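Local atomic coordinates of cytidine deaminase (Burkholderia pseudomallei, PDB entry 3DMO), a protein that catalyses the zinc-dependent hydrolytic deamination of cytidine and 2'-deoxycytidine to uridine and 2'-deoxyuridine, probably scavenging these nucleosides for UMP synthesis. Residues Leu38-Gly43 / Gly78-Ile83; Ala84-Thr89 / Thr116-Asp121. All blocks are in the same frame, centred on the assembly; numbering follows the deposited sequence.

How the contacts relate
Both contacts use strand 80-87 of the mixed sheet, contact 1 at its N-terminal half and contact 2 at its C-terminal end, with their centres 20 Å apart. Along the chain they come in series: the pairing of 38-43 with 78-83 closes before that of 84-89 with 116-121 opens. In contact 1 the strand runs antiparallel to strand 34-40; beyond it, contact 2 joins it to the loop that follows the parallel strand 112-116. Ile83 of contact 1 and Val85 of contact 2 each bring a side chain to about 4 Å from that of Glu63, the predicted proton donor, so the strand common to both contacts also borders the probable catalytic site.

Contact 1. Residues Leu38-Gly43 / Gly78-Ile83; sequences LVTNDG and GEFAAI
The Phe80 ring, the Asn41 amide and the Glu79 carboxylate are the flat groups here. At the edge of the ring, near its plane, sits Thr40 CG2, 4.0 Å from Phe80 CD2, while Leu38 CD2 comes in obliquely, 3.7 Å from Phe80 CD2. Leu38 CG lies anti to its backbone N (chi1 179°), a torsion that brings both methyls to the partner strand, Leu38 CD1 reaching Ile83 CB at 3.9 Å. Amide and carboxylate planes stand nearly perpendicular, 87° apart: Asn41 ND2 donates to Glu79 OE2 over 2.9 Å, the oxygen lying near the amide plane but being approached from above the carboxylate. The backbones of the same two residues are also joined, Asn41 N donating to Glu79 O.

The backbone evidence identifies a classic beta bulge. Val39 N bonds to Ala82 O almost straight (2.8 Å, 172°), whereas Val39 O receives Ala81 N at 2.9 Å and, weakly, Ala82 N, so two alanines face one valine. Val39 CG1 packs on Ala82 CB. The type I turn from Thr40 to Gly43 carries the chain onward; Thr40 OG1 donates to Asp42 OD2 at 2.6 Å, and the same Asp42 OD2 is hydrogen-bonded to Tyr75 OH.

Arg76 forms a salt bridge with Glu79; helix 62-72 covers Leu38 and Phe80 through Leu67, Ala70 and Leu71, and strands 45-49 and 112-116 flank the pair in the sheet.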
ATOM      1  N   LEU A  38     -15.099 -15.420  -2.614  1.00 19.91           N
ATOM      2  CA  LEU A  38     -14.073 -16.281  -3.181  1.00 20.32           C
ATOM      3  C   LEU A  38     -14.454 -17.719  -2.875  1.00 20.39           C
ATOM      4  O   LEU A  38     -14.783 -18.037  -1.723  1.00 20.89           O
ATOM      5  CB  LEU A  38     -12.743 -15.946  -2.500  1.00 20.69           C
ATOM      6  CG  LEU A  38     -11.450 -16.672  -2.824  1.00 20.87           C
ATOM      7  CD1 LEU A  38     -11.016 -16.407  -4.263  1.00 20.82           C
ATOM      8  CD2 LEU A  38     -10.392 -16.199  -1.838  1.00 20.85           C
ATOM      9  N   VAL A  39     -14.435 -18.584  -3.889  1.00 19.82           N
ATOM     10  CA  VAL A  39     -14.749 -19.992  -3.660  1.00 20.26           C
ATOM     11  C   VAL A  39     -13.510 -20.820  -3.945  1.00 20.26           C
ATOM     12  O   VAL A  39     -12.868 -20.635  -4.969  1.00 19.63           O
ATOM     13  CB  VAL A  39     -15.999 -20.491  -4.465  1.00 20.20           C
ATOM     14  CG1 VAL A  39     -15.799 -20.369  -5.982  1.00 20.27           C
ATOM     15  CG2 VAL A  39     -16.361 -21.931  -4.051  1.00 20.55           C
ATOM     16  N   THR A  40     -13.178 -21.713  -3.022  1.00 20.66           N
ATOM     17  CA  THR A  40     -11.935 -22.469  -3.091  1.00 21.39           C
ATOM     18  C   THR A  40     -12.096 -23.782  -3.855  1.00 21.94           C
ATOM     19  O   THR A  40     -13.204 -24.166  -4.232  1.00 21.86           O
ATOM     20  CB  THR A  40     -11.409 -22.790  -1.679  1.00 21.13           C
ATOM     21  OG1 THR A  40     -12.312 -23.696  -1.036  1.00 21.54           O
ATOM     22  CG2 THR A  40     -11.303 -21.524  -0.835  1.00 20.57           C
ATOM     23  N   ASN A  41     -10.977 -24.468  -4.051  1.00 22.58           N
ATOM     24  CA  ASN A  41     -10.953 -25.795  -4.661  1.00 23.05           C
ATOM     25  C   ASN A  41     -11.885 -26.832  -4.006  1.00 23.58           C
ATOM     26  O   ASN A  41     -12.434 -27.689  -4.705  1.00 24.55           O
ATOM     27  CB  ASN A  41      -9.503 -26.310  -4.798  1.00 22.83           C
ATOM     28  CG  ASN A  41      -8.725 -26.323  -3.476  1.00 22.39           C
ATOM     29  OD1 ASN A  41      -9.233 -25.962  -2.419  1.00 23.50           O
ATOM     30  ND2 ASN A  41      -7.464 -26.759  -3.548  1.00 23.87           N
ATOM     31  N   ASP A  42     -12.078 -26.749  -2.689  1.00 23.38           N
ATOM     32  CA  ASP A  42     -12.966 -27.672  -1.986  1.00 23.78           C
ATOM     33  C   ASP A  42     -14.349 -27.077  -1.694  1.00 23.79           C
ATOM     34  O   ASP A  42     -15.117 -27.613  -0.888  1.00 23.93           O
ATOM     35  CB  ASP A  42     -12.291 -28.245  -0.725  1.00 23.57           C
ATOM     36  CG  ASP A  42     -11.996 -27.195   0.336  1.00 24.42           C
ATOM     37  OD1 ASP A  42     -11.523 -27.593   1.429  1.00 25.75           O
ATOM     38  OD2 ASP A  42     -12.229 -25.988   0.110  1.00 23.86           O
ATOM     39  N   GLY A  43     -14.660 -25.958  -2.349  1.00 23.93           N
ATOM     40  CA  GLY A  43     -16.004 -25.376  -2.309  1.00 24.26           C
ATOM     41  C   GLY A  43     -16.331 -24.428  -1.169  1.00 24.44           C
ATOM     42  O   GLY A  43     -17.481 -23.996  -1.035  1.00 25.00           O
ATOM     43  N   GLY A  78      -3.216 -20.742  -5.919  1.00 20.45           N
ATOM     44  CA  GLY A  78      -3.695 -21.725  -6.884  1.00 20.95           C
ATOM     45  C   GLY A  78      -4.850 -22.578  -6.393  1.00 21.22           C
ATOM     46  O   GLY A  78      -5.366 -23.407  -7.148  1.00 21.99           O
ATOM     47  N   GLU A  79      -5.265 -22.383  -5.144  1.00 20.69           N
ATOM     48  CA  GLU A  79      -6.362 -23.181  -4.572  1.00 20.58           C
ATOM     49  C   GLU A  79      -7.736 -22.533  -4.686  1.00 20.68           C
ATOM     50  O   GLU A  79      -8.669 -22.938  -3.984  1.00 21.00           O
ATOM     51  CB  GLU A  79      -6.079 -23.532  -3.114  1.00 20.42           C
ATOM     52  CG  GLU A  79      -4.952 -24.516  -2.946  1.00 20.58           C
ATOM     53  CD  GLU A  79      -4.975 -25.185  -1.600  1.00 21.38           C
ATOM     54  OE1 GLU A  79      -4.630 -24.533  -0.591  1.00 20.60           O
ATOM     55  OE2 GLU A  79      -5.327 -26.375  -1.557  1.00 22.32           O
ATOM     56  N   PHE A  80      -7.861 -21.544  -5.571  1.00 20.55           N
ATOM     57  CA  PHE A  80      -9.124 -20.820  -5.753  1.00 20.34           C
ATOM     58  C   PHE A  80      -9.755 -21.079  -7.116  1.00 20.50           C
ATOM     59  O   PHE A  80      -9.071 -21.071  -8.143  1.00 21.02           O
ATOM     60  CB  PHE A  80      -8.929 -19.326  -5.478  1.00 20.36           C
ATOM     61  CG  PHE A  80      -8.189 -19.067  -4.202  1.00 19.94           C
ATOM     62  CD1 PHE A  80      -6.865 -18.642  -4.229  1.00 19.23           C
ATOM     63  CD2 PHE A  80      -8.792 -19.330  -2.976  1.00 21.38           C
ATOM     64  CE1 PHE A  80      -6.163 -18.442  -3.039  1.00 20.52           C
ATOM     65  CE2 PHE A  80      -8.102 -19.133  -1.781  1.00 20.97           C
ATOM     66  CZ  PHE A  80      -6.781 -18.686  -1.818  1.00 20.30           C
ATOM     67  N   ALA A  81     -11.057 -21.345  -7.102  1.00 20.36           N
ATOM     68  CA  ALA A  81     -11.809 -21.616  -8.325  1.00 20.58           C
ATOM     69  C   ALA A  81     -12.323 -20.335  -8.985  1.00 20.12           C
ATOM     70  O   ALA A  81     -12.228 -20.174 -10.204  1.00 20.75           O
ATOM     71  CB  ALA A  81     -12.971 -22.542  -8.018  1.00 20.69           C
ATOM     72  N   ALA A  82     -12.877 -19.434  -8.178  1.00 19.55           N
ATOM     73  CA  ALA A  82     -13.520 -18.223  -8.691  1.00 18.86           C
ATOM     74  C   ALA A  82     -13.639 -17.159  -7.614  1.00 18.86           C
ATOM     75  O   ALA A  82     -13.720 -17.471  -6.411  1.00 18.88           O
ATOM     76  CB  ALA A  82     -14.919 -18.547  -9.246  1.00 18.81           C
ATOM     77  N   ILE A  83     -13.679 -15.904  -8.060  1.00 18.24           N
ATOM     78  CA  ILE A  83     -13.993 -14.770  -7.198  1.00 18.24           C
ATOM     79  C   ILE A  83     -15.051 -13.892  -7.873  1.00 17.98           C
ATOM     80  O   ILE A  83     -14.966 -13.635  -9.072  1.00 18.56           O
ATOM     81  CB  ILE A  83     -12.708 -13.958  -6.824  1.00 18.43           C
ATOM     82  CG1 ILE A  83     -12.995 -12.936  -5.713  1.00 18.61           C
ATOM     83  CG2 ILE A  83     -12.052 -13.342  -8.058  1.00 19.13           C
ATOM     84  CD1 ILE A  83     -11.728 -12.280  -5.149  1.00 18.80           C
TER

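Contact 2. Residues Ala84-Thr89 / Thr116-Asp121; sequences AVVGET and TNMQGD
Asn117 carries this contact. Asn117 CB rests against two carbonyls, 3.3 Å from Thr89 O and slightly farther from Gly87 O. Next, Asn117 CG occupies the crowded position between backbone N and carbonyl carbon (chi1 59°), turning the amide in toward its own loop; Asn117 CG is 3.6 Å from Thr89 O. At the tip, Asn117 OD1 accepts from Gln119 N, closing an Asx turn, and from Asp121 N, both donors standing above the carbonyl plane. Asn117 ND2 donates to Asp121 OD2 over 2.8 Å, in the amide plane and on the anti lone pair of that oxygen. A more bent bond (141°) runs from Asn117 ND2 to Thr89 O at 3.0 Å. Four bonds thus fix the rotation of the buried amide.

The loop follows a beta-alpha-beta crossover, in which strand 80-87 leads through helix 97-107 to the neighbouring parallel strand 112-116. Thr116 N, donating to Val85 O at 3.0 Å nearly along the C=O axis, makes the one backbone N-H...O bond between the two segments; beyond it CA-H...O contacts and the Asn117 amide take over. Thr116 CG2 lies 3.7 Å from Val86 CB.

One water fastens the outer side: it donates to Glu88 OE1 and Thr89 O and accepts from Met118 N and Gln119 NE2. Bent at chi2 and chi3, Met118 brings its SD to 3.7 Å from Val86 CG2 and also touches Arg22 of helix 11-22.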
ATOM      1  N   ALA A  84     -16.084 -13.504  -7.120  1.00 17.75           N
ATOM      2  CA  ALA A  84     -17.074 -12.515  -7.584  1.00 16.93           C
ATOM      3  C   ALA A  84     -16.826 -11.194  -6.873  1.00 17.19           C
ATOM      4  O   ALA A  84     -16.507 -11.188  -5.687  1.00 17.26           O
ATOM      5  CB  ALA A  84     -18.506 -12.998  -7.303  1.00 16.94           C
ATOM      6  N   VAL A  85     -16.953 -10.080  -7.597  1.00 17.35           N
ATOM      7  CA  VAL A  85     -16.756  -8.739  -7.022  1.00 17.12           C
ATOM      8  C   VAL A  85     -17.962  -7.873  -7.416  1.00 17.27           C
ATOM      9  O   VAL A  85     -18.405  -7.911  -8.575  1.00 16.78           O
ATOM     10  CB  VAL A  85     -15.437  -8.076  -7.530  1.00 17.03           C
ATOM     11  CG1 VAL A  85     -15.061  -6.848  -6.668  1.00 17.00           C
ATOM     12  CG2 VAL A  85     -14.294  -9.088  -7.551  1.00 17.76           C
ATOM     13  N   VAL A  86     -18.486  -7.094  -6.465  1.00 17.46           N
ATOM     14  CA  VAL A  86     -19.680  -6.268  -6.713  1.00 18.06           C
ATOM     15  C   VAL A  86     -19.556  -4.882  -6.062  1.00 18.53           C
ATOM     16  O   VAL A  86     -19.079  -4.754  -4.937  1.00 18.01           O
ATOM     17  CB  VAL A  86     -20.995  -6.996  -6.261  1.00 18.05           C
ATOM     18  CG1 VAL A  86     -20.993  -7.312  -4.757  1.00 18.40           C
ATOM     19  CG2 VAL A  86     -22.219  -6.184  -6.640  1.00 18.63           C
ATOM     20  N   GLY A  87     -19.984  -3.852  -6.789  1.00 19.16           N
ATOM     21  CA  GLY A  87     -20.121  -2.510  -6.229  1.00 20.41           C
ATOM     22  C   GLY A  87     -21.239  -1.760  -6.932  1.00 21.35           C
ATOM     23  O   GLY A  87     -21.817  -2.261  -7.895  1.00 21.25           O
ATOM     24  N   GLU A  88     -21.534  -0.554  -6.448  1.00 22.31           N
ATOM     25  CA  GLU A  88     -22.568   0.299  -7.031  1.00 23.63           C
ATOM     26  C   GLU A  88     -21.971   1.103  -8.198  1.00 23.36           C
ATOM     27  O   GLU A  88     -21.708   2.308  -8.089  1.00 23.80           O
ATOM     28  CB  GLU A  88     -23.163   1.221  -5.957  1.00 24.29           C
ATOM     29  CG  GLU A  88     -24.373   2.036  -6.411  1.00 28.28           C
ATOM     30  CD  GLU A  88     -25.596   1.175  -6.667  1.00 33.48           C
ATOM     31  OE1 GLU A  88     -25.956   0.985  -7.857  1.00 35.28           O
ATOM     32  OE2 GLU A  88     -26.195   0.683  -5.676  1.00 35.91           O
ATOM     33  N   THR A  89     -21.770   0.420  -9.318  1.00 22.69           N
ATOM     34  CA  THR A  89     -21.134   1.016 -10.486  1.00 21.87           C
ATOM     35  C   THR A  89     -22.040   0.908 -11.708  1.00 21.58           C
ATOM     36  O   THR A  89     -22.984   0.111 -11.724  1.00 20.75           O
ATOM     37  CB  THR A  89     -19.764   0.345 -10.787  1.00 22.19           C
ATOM     38  OG1 THR A  89     -19.914  -1.080 -10.758  1.00 21.20           O
ATOM     39  CG2 THR A  89     -18.722   0.745  -9.743  1.00 21.92           C
ATOM     40  N   THR A 116     -19.567  -7.742 -11.316  1.00 20.16           N
ATOM     41  CA  THR A 116     -20.966  -7.337 -11.396  1.00 21.14           C
ATOM     42  C   THR A 116     -21.236  -6.009 -10.676  1.00 20.83           C
ATOM     43  O   THR A 116     -20.334  -5.412 -10.092  1.00 20.60           O
ATOM     44  CB  THR A 116     -21.912  -8.481 -10.913  1.00 21.02           C
ATOM     45  OG1 THR A 116     -23.264  -8.186 -11.291  1.00 22.21           O
ATOM     46  CG2 THR A 116     -21.831  -8.709  -9.409  1.00 21.54           C
ATOM     47  N   ASN A 117     -22.476  -5.538 -10.745  1.00 21.18           N
ATOM     48  CA  ASN A 117     -22.878  -4.343 -10.014  1.00 21.08           C
ATOM     49  C   ASN A 117     -24.180  -4.644  -9.299  1.00 21.79           C
ATOM     50  O   ASN A 117     -24.515  -5.815  -9.109  1.00 22.55           O
ATOM     51  CB  ASN A 117     -22.994  -3.129 -10.944  1.00 20.98           C
ATOM     52  CG  ASN A 117     -23.992  -3.345 -12.069  1.00 20.87           C
ATOM     53  OD1 ASN A 117     -24.722  -4.333 -12.080  1.00 22.07           O
ATOM     54  ND2 ASN A 117     -24.018  -2.427 -13.026  1.00 20.70           N
ATOM     55  N   MET A 118     -24.907  -3.604  -8.903  1.00 22.35           N
ATOM     56  CA  MET A 118     -26.156  -3.782  -8.173  1.00 23.05           C
ATOM     57  C   MET A 118     -27.370  -3.724  -9.102  1.00 23.84           C
ATOM     58  O   MET A 118     -28.506  -3.630  -8.632  1.00 24.17           O
ATOM     59  CB  MET A 118     -26.284  -2.734  -7.065  1.00 23.28           C
ATOM     60  CG  MET A 118     -25.185  -2.793  -6.004  1.00 23.52           C
ATOM     61  SD  MET A 118     -25.060  -4.389  -5.175  1.00 25.30           S
ATOM     62  CE  MET A 118     -26.528  -4.409  -4.146  1.00 22.91           C
ATOM     63  N   GLN A 119     -27.127  -3.797 -10.409  1.00 23.85           N
ATOM     64  CA  GLN A 119     -28.185  -3.659 -11.416  1.00 24.52           C
ATOM     65  C   GLN A 119     -28.227  -4.811 -12.423  1.00 24.23           C
ATOM     66  O   GLN A 119     -28.769  -4.657 -13.519  1.00 24.64           O
ATOM     67  CB  GLN A 119     -28.022  -2.336 -12.173  1.00 24.43           C
ATOM     68  CG  GLN A 119     -28.025  -1.098 -11.300  1.00 26.08           C
ATOM     69  CD  GLN A 119     -27.742   0.141 -12.110  1.00 28.05           C
ATOM     70  OE1 GLN A 119     -28.648   0.720 -12.715  1.00 28.10           O
ATOM     71  NE2 GLN A 119     -26.471   0.548 -12.147  1.00 27.58           N
ATOM     72  N   GLY A 120     -27.626  -5.948 -12.071  1.00 24.07           N
ATOM     73  CA  GLY A 120     -27.647  -7.140 -12.927  1.00 23.25           C
ATOM     74  C   GLY A 120     -26.666  -7.212 -14.087  1.00 22.80           C
ATOM     75  O   GLY A 120     -26.742  -8.131 -14.905  1.00 22.99           O
ATOM     76  N   ASP A 121     -25.745  -6.260 -14.183  1.00 22.69           N
ATOM     77  CA  ASP A 121     -24.729  -6.302 -15.239  1.00 22.25           C
ATOM     78  C   ASP A 121     -23.549  -7.177 -14.823  1.00 22.13           C
ATOM     79  O   ASP A 121     -22.965  -6.968 -13.756  1.00 21.46           O
ATOM     80  CB  ASP A 121     -24.255  -4.895 -15.598  1.00 22.51           C
ATOM     81  CG  ASP A 121     -25.410  -3.984 -15.978  1.00 23.08           C
ATOM     82  OD1 ASP A 121     -26.103  -4.276 -16.986  1.00 22.88           O
ATOM     83  OD2 ASP A 121     -25.631  -2.988 -15.258  1.00 23.57           O
TER
HETATM   84  O   HOH W   1     -24.895  -0.738  -9.677  1.00 21.21           O